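Side-chain contacts in MlnE (Bacillus amyloliquefaciens subsp. plantarum, PDB 5D2E), which carries an N-terminal B-type ketoreductase that binds NADP and serves the macrolactin polyketide assembly line, where it probably reduces beta-keto groups of the growing chain: residues A[432-435]-A[439-442]; A[138-143]-A[391-396]; A[345-348]-A[353-356]. All coordinates share one frame; numbering follows the deposited sequence.

Contact 1 of 3, residues A[432-435]-A[439-442]; sequences TQYR and GRPG
Arg440 lies across the side chain of Arg435, and following it outward explains most of this contact. Its CB sits over one face of the Arg435 guanidinium, off its middle, 3.7 Å from CZ. CG lies 3.5 Å from the carbonyl O of Arg435, the chain bends there (chi2 -78°), and CD comes to 3.6 Å from Arg435 NH2. NE then reaches the carboxylate of Asp392, which also takes NE of Arg435; with that shared acid between them, the two nearby positive groups are probably well compensated. At the tip NH2 stands 4.0 Å from Tyr434 CE1, its guanidinium almost perpendicular to the ring, and a water at its edge and in its plane links it to Tyr434 OH. Arg435 crosses Arg440 at about a right angle. Its NH1 is hydrogen-bonded to Thr444 OG1, and two waters, one on NH1 and one on NH2, both donate to Pro441 O, so the guanidinium and the outgoing backbone are tied twice. Along the backbone, Arg440 N donates to Arg435 O at 3.0 Å, nearly straight at 170°. Gly439, with positive phi, is the first residue beyond helical geometry. This is the Schellman motif that ends helix 419-437 and turns the chain toward strand 443-453 of the Rossmann-like KR domain.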
loop_
_atom_site.group_PDB
_atom_site.type_symbol
_atom_site.label_atom_id
_atom_site.label_comp_id
_atom_site.label_asym_id
_atom_site.label_seq_id
_atom_site.Cartn_x
_atom_site.Cartn_y
_atom_site.Cartn_z
ATOM N N THR A 432 4.859 8.029 1.063
ATOM C CA THR A 432 5.954 8.608 1.776
ATOM C C THR A 432 6.921 9.286 0.766
ATOM O O THR A 432 7.529 10.334 1.089
ATOM C CB THR A 432 6.802 7.581 2.541
ATOM O OG1 THR A 432 7.264 6.615 1.627
ATOM C CG2 THR A 432 6.022 6.890 3.687
ATOM N N GLN A 433 7.089 8.705 -0.412
ATOM C CA GLN A 433 8.018 9.267 -1.406
ATOM C C GLN A 433 7.482 10.551 -2.013
ATOM O O GLN A 433 8.263 11.360 -2.469
ATOM C CB GLN A 433 8.210 8.284 -2.537
ATOM C CG GLN A 433 8.986 7.054 -2.106
ATOM C CD GLN A 433 9.312 6.189 -3.350
ATOM O OE1 GLN A 433 9.842 6.695 -4.384
ATOM N NE2 GLN A 433 8.941 4.899 -3.286
ATOM N N TYR A 434 6.162 10.723 -2.066
ATOM C CA TYR A 434 5.578 11.933 -2.542
ATOM C C TYR A 434 5.883 13.060 -1.582
ATOM O O TYR A 434 6.235 14.185 -1.964
ATOM C CB TYR A 434 4.066 11.759 -2.756
ATOM C CG TYR A 434 3.311 13.006 -3.206
ATOM C CD1 TYR A 434 2.785 13.921 -2.273
ATOM C CD2 TYR A 434 3.125 13.274 -4.563
ATOM C CE1 TYR A 434 2.071 15.043 -2.681
ATOM C CE2 TYR A 434 2.442 14.421 -4.981
ATOM C CZ TYR A 434 1.925 15.304 -4.040
ATOM O OH TYR A 434 1.208 16.409 -4.470
ATOM N N ARG A 435 5.727 12.788 -0.297
ATOM C CA ARG A 435 5.981 13.842 0.693
ATOM C C ARG A 435 7.446 14.300 0.642
ATOM O O ARG A 435 7.738 15.474 0.796
ATOM C CB ARG A 435 5.604 13.362 2.113
ATOM C CG ARG A 435 4.117 13.094 2.216
ATOM C CD ARG A 435 3.673 13.073 3.668
ATOM N NE ARG A 435 3.299 14.428 4.100
ATOM C CZ ARG A 435 3.876 15.103 5.064
ATOM N NH1 ARG A 435 4.934 14.624 5.710
ATOM N NH2 ARG A 435 3.386 16.257 5.369
ATOM N N GLY A 439 9.258 17.919 -0.535
ATOM C CA GLY A 439 9.998 18.591 0.504
ATOM C C GLY A 439 9.172 18.950 1.712
ATOM O O GLY A 439 9.361 19.986 2.334
ATOM N N ARG A 440 8.242 18.092 2.089
ATOM C CA ARG A 440 7.453 18.357 3.302
ATOM C C ARG A 440 8.311 18.339 4.527
ATOM O O ARG A 440 9.138 17.412 4.725
ATOM C CB ARG A 440 6.341 17.291 3.470
ATOM C CG ARG A 440 5.294 17.314 2.409
ATOM C CD ARG A 440 4.269 18.422 2.575
ATOM N NE ARG A 440 3.188 18.161 1.646
ATOM C CZ ARG A 440 3.063 18.682 0.440
ATOM N NH1 ARG A 440 3.926 19.584 -0.010
ATOM N NH2 ARG A 440 2.056 18.277 -0.335
ATOM N N PRO A 441 8.083 19.307 5.422
ATOM C CA PRO A 441 8.890 19.333 6.619
ATOM C C PRO A 441 8.545 18.249 7.639
ATOM O O PRO A 441 7.491 17.639 7.568
ATOM C CB PRO A 441 8.685 20.724 7.165
ATOM C CG PRO A 441 7.377 21.170 6.590
ATOM C CD PRO A 441 7.290 20.528 5.233
ATOM N N GLY A 442 9.474 18.017 8.547
ATOM C CA GLY A 442 9.343 17.014 9.571
ATOM C C GLY A 442 9.522 15.576 9.081
ATOM O O GLY A 442 9.945 15.344 7.956
HETATM O O HOH W 1 1.563 18.704 -3.217
HETATM O O HOH W 2 4.940 18.238 6.620
HETATM O O HOH W 3 6.020 15.467 8.375
#

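Contact 2 of 3, residues A[138-143]-A[391-396]; sequences KNTEDA and LDKAAE
Two parts of the ketoreductase meet at this surface contact: the turn that leads into helix 141-164, and the last turn of helix 386-394, whose Lys393 reaches over to Asn139. The lysine leaves its helix with CG anti to the backbone N (chi1 -168°) and runs fully extended, which is what carries NZ as far as the Asn139 backbone. There NZ donates to Asn139 O at 2.9 Å, lying in the carbonyl plane with a C=O...N angle of 153°. The same ammonium has a second partner in the salt bridge to Glu337, so NZ is gripped by a backbone carbonyl and a carboxylate. On its way the aliphatic chain passes the Asn139 amide: ND2 lies 3.7 Å from both CG and CD of Lys393, the two side chains crossing at a slant.

Asn139 is the centre of an inverse gamma turn. The next residue, Thr140, is the N-cap of helix 141-164, its OG1 accepting from Ala143 N at 3.2 Å. The turn comes from the N-terminal half, which in polyketide-synthase ketoreductases is the structural subdomain, while the lysine comes from the NADP-binding catalytic half, and the contact bridges these two Rossmann-related parts of the chain. CG of Asn139 sits between its own backbone N and carbonyl carbon (chi1 69°), and this turns the amide toward helix 386-394. Its ND2 gives to two waters, at 3.0 Å and 3.1 Å; the first water donates in turn to Asp392 OD2, the other to Glu396 OE1. Tyr434 of helix 419-437 packs against Asn139.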
loop_
_atom_site.group_PDB
_atom_site.type_symbol
_atom_site.label_atom_id
_atom_site.label_comp_id
_atom_site.label_asym_id
_atom_site.label_seq_id
_atom_site.Cartn_x
_atom_site.Cartn_y
_atom_site.Cartn_z
ATOM N N LYS A 138 -0.978 12.870 -9.467
ATOM C CA LYS A 138 -1.254 14.160 -8.923
ATOM C C LYS A 138 -2.238 13.980 -7.783
ATOM O O LYS A 138 -3.096 13.080 -7.836
ATOM C CB LYS A 138 -1.984 15.036 -9.926
ATOM C CG LYS A 138 -1.241 15.438 -11.193
ATOM C CD LYS A 138 -2.030 16.568 -11.885
ATOM C CE LYS A 138 -2.477 17.625 -10.840
ATOM N NZ LYS A 138 -2.850 18.997 -11.295
ATOM N N ASN A 139 -2.161 14.889 -6.816
ATOM C CA ASN A 139 -2.973 14.797 -5.604
ATOM C C ASN A 139 -4.342 15.491 -5.820
ATOM O O ASN A 139 -4.770 16.342 -4.999
ATOM C CB ASN A 139 -2.210 15.353 -4.407
ATOM C CG ASN A 139 -2.005 16.862 -4.488
ATOM O OD1 ASN A 139 -2.017 17.414 -5.557
ATOM N ND2 ASN A 139 -1.780 17.500 -3.358
ATOM N N THR A 140 -4.989 15.175 -6.938
ATOM C CA THR A 140 -6.362 15.657 -7.200
ATOM C C THR A 140 -7.308 14.457 -7.303
ATOM O O THR A 140 -6.900 13.327 -7.711
ATOM C CB THR A 140 -6.492 16.420 -8.519
ATOM O OG1 THR A 140 -6.152 15.534 -9.592
ATOM C CG2 THR A 140 -5.554 17.584 -8.554
ATOM N N GLU A 141 -8.576 14.700 -7.013
ATOM C CA GLU A 141 -9.545 13.639 -7.067
ATOM C C GLU A 141 -9.588 13.019 -8.436
ATOM O O GLU A 141 -9.603 11.813 -8.572
ATOM C CB GLU A 141 -10.916 14.155 -6.715
ATOM C CG GLU A 141 -11.947 13.032 -6.668
ATOM C CD GLU A 141 -13.324 13.477 -6.222
ATOM O OE1 GLU A 141 -13.512 14.639 -5.848
ATOM O OE2 GLU A 141 -14.209 12.614 -6.230
ATOM N N ASP A 142 -9.666 13.854 -9.448
ATOM C CA ASP A 142 -9.819 13.361 -10.805
ATOM C C ASP A 142 -8.624 12.484 -11.228
ATOM O O ASP A 142 -8.792 11.440 -11.825
ATOM C CB ASP A 142 -9.930 14.548 -11.765
ATOM C CG ASP A 142 -10.271 14.100 -13.161
ATOM O OD1 ASP A 142 -11.374 13.559 -13.331
ATOM O OD2 ASP A 142 -9.425 14.219 -14.071
ATOM N N ALA A 143 -7.418 12.924 -10.918
ATOM C CA ALA A 143 -6.235 12.192 -11.315
ATOM C C ALA A 143 -6.208 10.857 -10.578
ATOM O O ALA A 143 -5.893 9.842 -11.179
ATOM C CB ALA A 143 -4.974 12.954 -10.976
ATOM N N LEU A 391 -5.164 14.632 3.784
ATOM C CA LEU A 391 -4.528 15.110 5.017
ATOM C C LEU A 391 -3.215 15.810 4.686
ATOM O O LEU A 391 -2.919 16.863 5.194
ATOM C CB LEU A 391 -4.250 13.961 5.950
ATOM C CG LEU A 391 -5.428 13.356 6.695
ATOM C CD1 LEU A 391 -5.173 11.956 7.214
ATOM C CD2 LEU A 391 -5.740 14.295 7.876
ATOM N N ASP A 392 -2.424 15.223 3.814
ATOM C CA ASP A 392 -1.202 15.876 3.374
ATOM C C ASP A 392 -1.525 17.217 2.683
ATOM O O ASP A 392 -0.844 18.212 2.921
ATOM C CB ASP A 392 -0.455 15.014 2.395
ATOM C CG ASP A 392 0.689 15.771 1.689
ATOM O OD1 ASP A 392 1.729 15.930 2.338
ATOM O OD2 ASP A 392 0.514 16.164 0.533
ATOM N N LYS A 393 -2.524 17.205 1.818
ATOM C CA LYS A 393 -2.896 18.347 1.012
ATOM C C LYS A 393 -3.404 19.487 1.896
ATOM O O LYS A 393 -2.875 20.575 1.835
ATOM C CB LYS A 393 -3.953 17.977 0.007
ATOM C CG LYS A 393 -4.177 19.041 -1.071
ATOM C CD LYS A 393 -5.171 18.457 -2.081
ATOM C CE LYS A 393 -5.334 19.312 -3.337
ATOM N NZ LYS A 393 -6.240 18.705 -4.312
ATOM N N ALA A 394 -4.363 19.200 2.773
ATOM C CA ALA A 394 -4.872 20.238 3.691
ATOM C C ALA A 394 -3.812 20.776 4.635
ATOM O O ALA A 394 -3.920 21.900 5.069
ATOM C CB ALA A 394 -6.014 19.687 4.507
ATOM N N ALA A 395 -2.826 19.955 5.005
ATOM C CA ALA A 395 -1.839 20.351 5.997
ATOM C C ALA A 395 -0.515 20.786 5.379
ATOM O O ALA A 395 0.495 20.893 6.092
ATOM C CB ALA A 395 -1.586 19.217 6.961
ATOM N N GLU A 396 -0.532 21.014 4.066
ATOM C CA GLU A 396 0.666 21.338 3.305
ATOM C C GLU A 396 1.521 22.449 3.942
ATOM O O GLU A 396 2.730 22.311 4.044
ATOM C CB GLU A 396 0.244 21.795 1.902
ATOM C CG GLU A 396 1.407 22.133 1.026
ATOM C CD GLU A 396 1.048 22.174 -0.445
ATOM O OE1 GLU A 396 -0.063 21.732 -0.842
ATOM O OE2 GLU A 396 1.912 22.662 -1.207
HETATM O O HOH W 4 -1.507 15.531 -1.087
HETATM O O HOH W 5 -0.969 20.427 -3.057
#

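Contact 3 of 3, residues A[345-348]-A[353-356]; sequences KYIK and ELNG
Ile347 meets Glu353 and Leu354 where the chain doubles back after helix 337-351. Lys345 and Tyr346 come first along the helix and face other surroundings: the lysine forms a salt bridge with Asp341 one turn earlier, and the tyrosine ring packs on Val330. Ile347 is the next residue and the one that turns its side chain toward the returning loop. Its CG2 branch, anti to the backbone N, does the touching, standing 4.1 Å from Glu353 O and 4.3 Å from Leu354 CD1. The second of these is an apolar, methyl-to-methyl contact at a loose distance. Glu353 O is buried here without a hydrogen-bonding partner in the model, so a carbonyl oxygen looks onto a hydrocarbon branch. Lys348, exposed, closes the segment; its backbone O lies 3.9 Å from Glu353 N, while the end of its side chain leads away from the loop.

Across from the helix, the loop is braced from within. Asn355 ND2 donates to Glu353 OE2 at 2.9 Å and nearly straight (168°); the carboxylate oxygen lies in the amide plane of Asn355, whereas the nitrogen comes from well above the carboxylate plane. Outside the pair, Glu398 takes the backbone N of Leu354, and Asn355 OD1 accepts from Val275 N. In the Rossmann-like KR domain, this is the link from helix 337-351 into strand 356-359: Ile347 packs on Val275 and Leu354 on Leu277, both of the neighbouring parallel strand 275-279, with Leu400 also against Leu354.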
loop_
_atom_site.group_PDB
_atom_site.type_symbol
_atom_site.label_atom_id
_atom_site.label_comp_id
_atom_site.label_asym_id
_atom_site.label_seq_id
_atom_site.Cartn_x
_atom_site.Cartn_y
_atom_site.Cartn_z
ATOM N N LYS A 345 -8.381 23.518 8.921
ATOM C CA LYS A 345 -8.758 24.924 9.188
ATOM C C LYS A 345 -9.276 25.170 10.600
ATOM O O LYS A 345 -8.890 26.151 11.251
ATOM C CB LYS A 345 -9.772 25.391 8.166
ATOM C CG LYS A 345 -9.079 25.747 6.882
ATOM C CD LYS A 345 -10.029 25.898 5.716
ATOM C CE LYS A 345 -9.183 26.379 4.553
ATOM N NZ LYS A 345 -9.860 26.168 3.258
ATOM N N TYR A 346 -10.095 24.259 11.092
ATOM C CA TYR A 346 -10.660 24.381 12.417
ATOM C C TYR A 346 -9.610 24.204 13.467
ATOM O O TYR A 346 -9.643 24.895 14.515
ATOM C CB TYR A 346 -11.797 23.411 12.588
ATOM C CG TYR A 346 -12.307 23.275 14.002
ATOM C CD1 TYR A 346 -13.235 24.171 14.511
ATOM C CD2 TYR A 346 -11.840 22.259 14.842
ATOM C CE1 TYR A 346 -13.702 24.044 15.816
ATOM C CE2 TYR A 346 -12.302 22.125 16.149
ATOM C CZ TYR A 346 -13.238 23.033 16.621
ATOM O OH TYR A 346 -13.712 22.944 17.906
ATOM N N ILE A 347 -8.664 23.293 13.219
ATOM C CA ILE A 347 -7.596 23.072 14.164
ATOM C C ILE A 347 -6.718 24.344 14.195
ATOM O O ILE A 347 -6.294 24.792 15.285
ATOM C CB ILE A 347 -6.743 21.859 13.797
ATOM C CG1 ILE A 347 -7.510 20.586 14.019
ATOM C CG2 ILE A 347 -5.479 21.836 14.611
ATOM C CD1 ILE A 347 -6.778 19.362 13.530
ATOM N N LYS A 348 -6.462 24.922 13.022
ATOM C CA LYS A 348 -5.610 26.136 12.958
ATOM C C LYS A 348 -6.248 27.312 13.700
ATOM O O LYS A 348 -5.602 27.946 14.535
ATOM C CB LYS A 348 -5.301 26.573 11.513
ATOM C CG LYS A 348 -4.012 27.416 11.446
ATOM C CD LYS A 348 -3.715 28.131 10.119
ATOM C CE LYS A 348 -4.012 27.303 8.875
ATOM N NZ LYS A 348 -5.346 27.610 8.260
ATOM N N GLU A 353 -2.115 26.336 15.308
ATOM C CA GLU A 353 -1.349 25.501 14.349
ATOM C C GLU A 353 -1.456 24.004 14.637
ATOM O O GLU A 353 -1.983 23.592 15.677
ATOM C CB GLU A 353 0.143 25.871 14.379
ATOM C CG GLU A 353 0.831 25.543 15.690
ATOM C CD GLU A 353 2.243 26.083 15.682
ATOM O OE1 GLU A 353 2.475 27.108 14.979
ATOM O OE2 GLU A 353 3.106 25.488 16.370
ATOM N N LEU A 354 -0.919 23.217 13.698
ATOM C CA LEU A 354 -0.859 21.739 13.816
ATOM C C LEU A 354 0.588 21.326 13.757
ATOM O O LEU A 354 1.306 21.707 12.873
ATOM C CB LEU A 354 -1.654 21.079 12.685
ATOM C CG LEU A 354 -1.726 19.557 12.662
ATOM C CD1 LEU A 354 -2.332 18.948 13.918
ATOM C CD2 LEU A 354 -2.561 19.182 11.461
ATOM N N ASN A 355 1.021 20.524 14.705
ATOM C CA ASN A 355 2.408 20.070 14.759
ATOM C C ASN A 355 2.589 18.619 14.457
ATOM O O ASN A 355 3.717 18.173 14.450
ATOM C CB ASN A 355 2.972 20.274 16.162
ATOM C CG ASN A 355 2.773 21.697 16.658
ATOM O OD1 ASN A 355 2.068 21.920 17.645
ATOM N ND2 ASN A 355 3.291 22.674 15.906
ATOM N N GLY A 356 1.524 17.838 14.279
ATOM C CA GLY A 356 1.756 16.405 13.999
ATOM C C GLY A 356 0.473 15.679 13.645
ATOM O O GLY A 356 -0.576 16.075 14.172
#

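In the fold
Contacts 1 and 3 each join a helix to the loop that follows it and leads into a parallel strand of the KR domain, whereas contact 2 links segments some 250 residues apart, from two different family regions. Contacts 1 and 3 are partly buried; contact 2 is at the surface. Their chemistry follows: arginines, waters and a helix-end backbone bond in contact 1, a lysine and bridging waters in contact 2, and an apolar branch with no hydrogen bond across in contact 3. Contacts 1 and 2 share Asp392, while contact 3 stands apart, its nearest atoms about 8 Å from contact 1 and about 5 Å from contact 2.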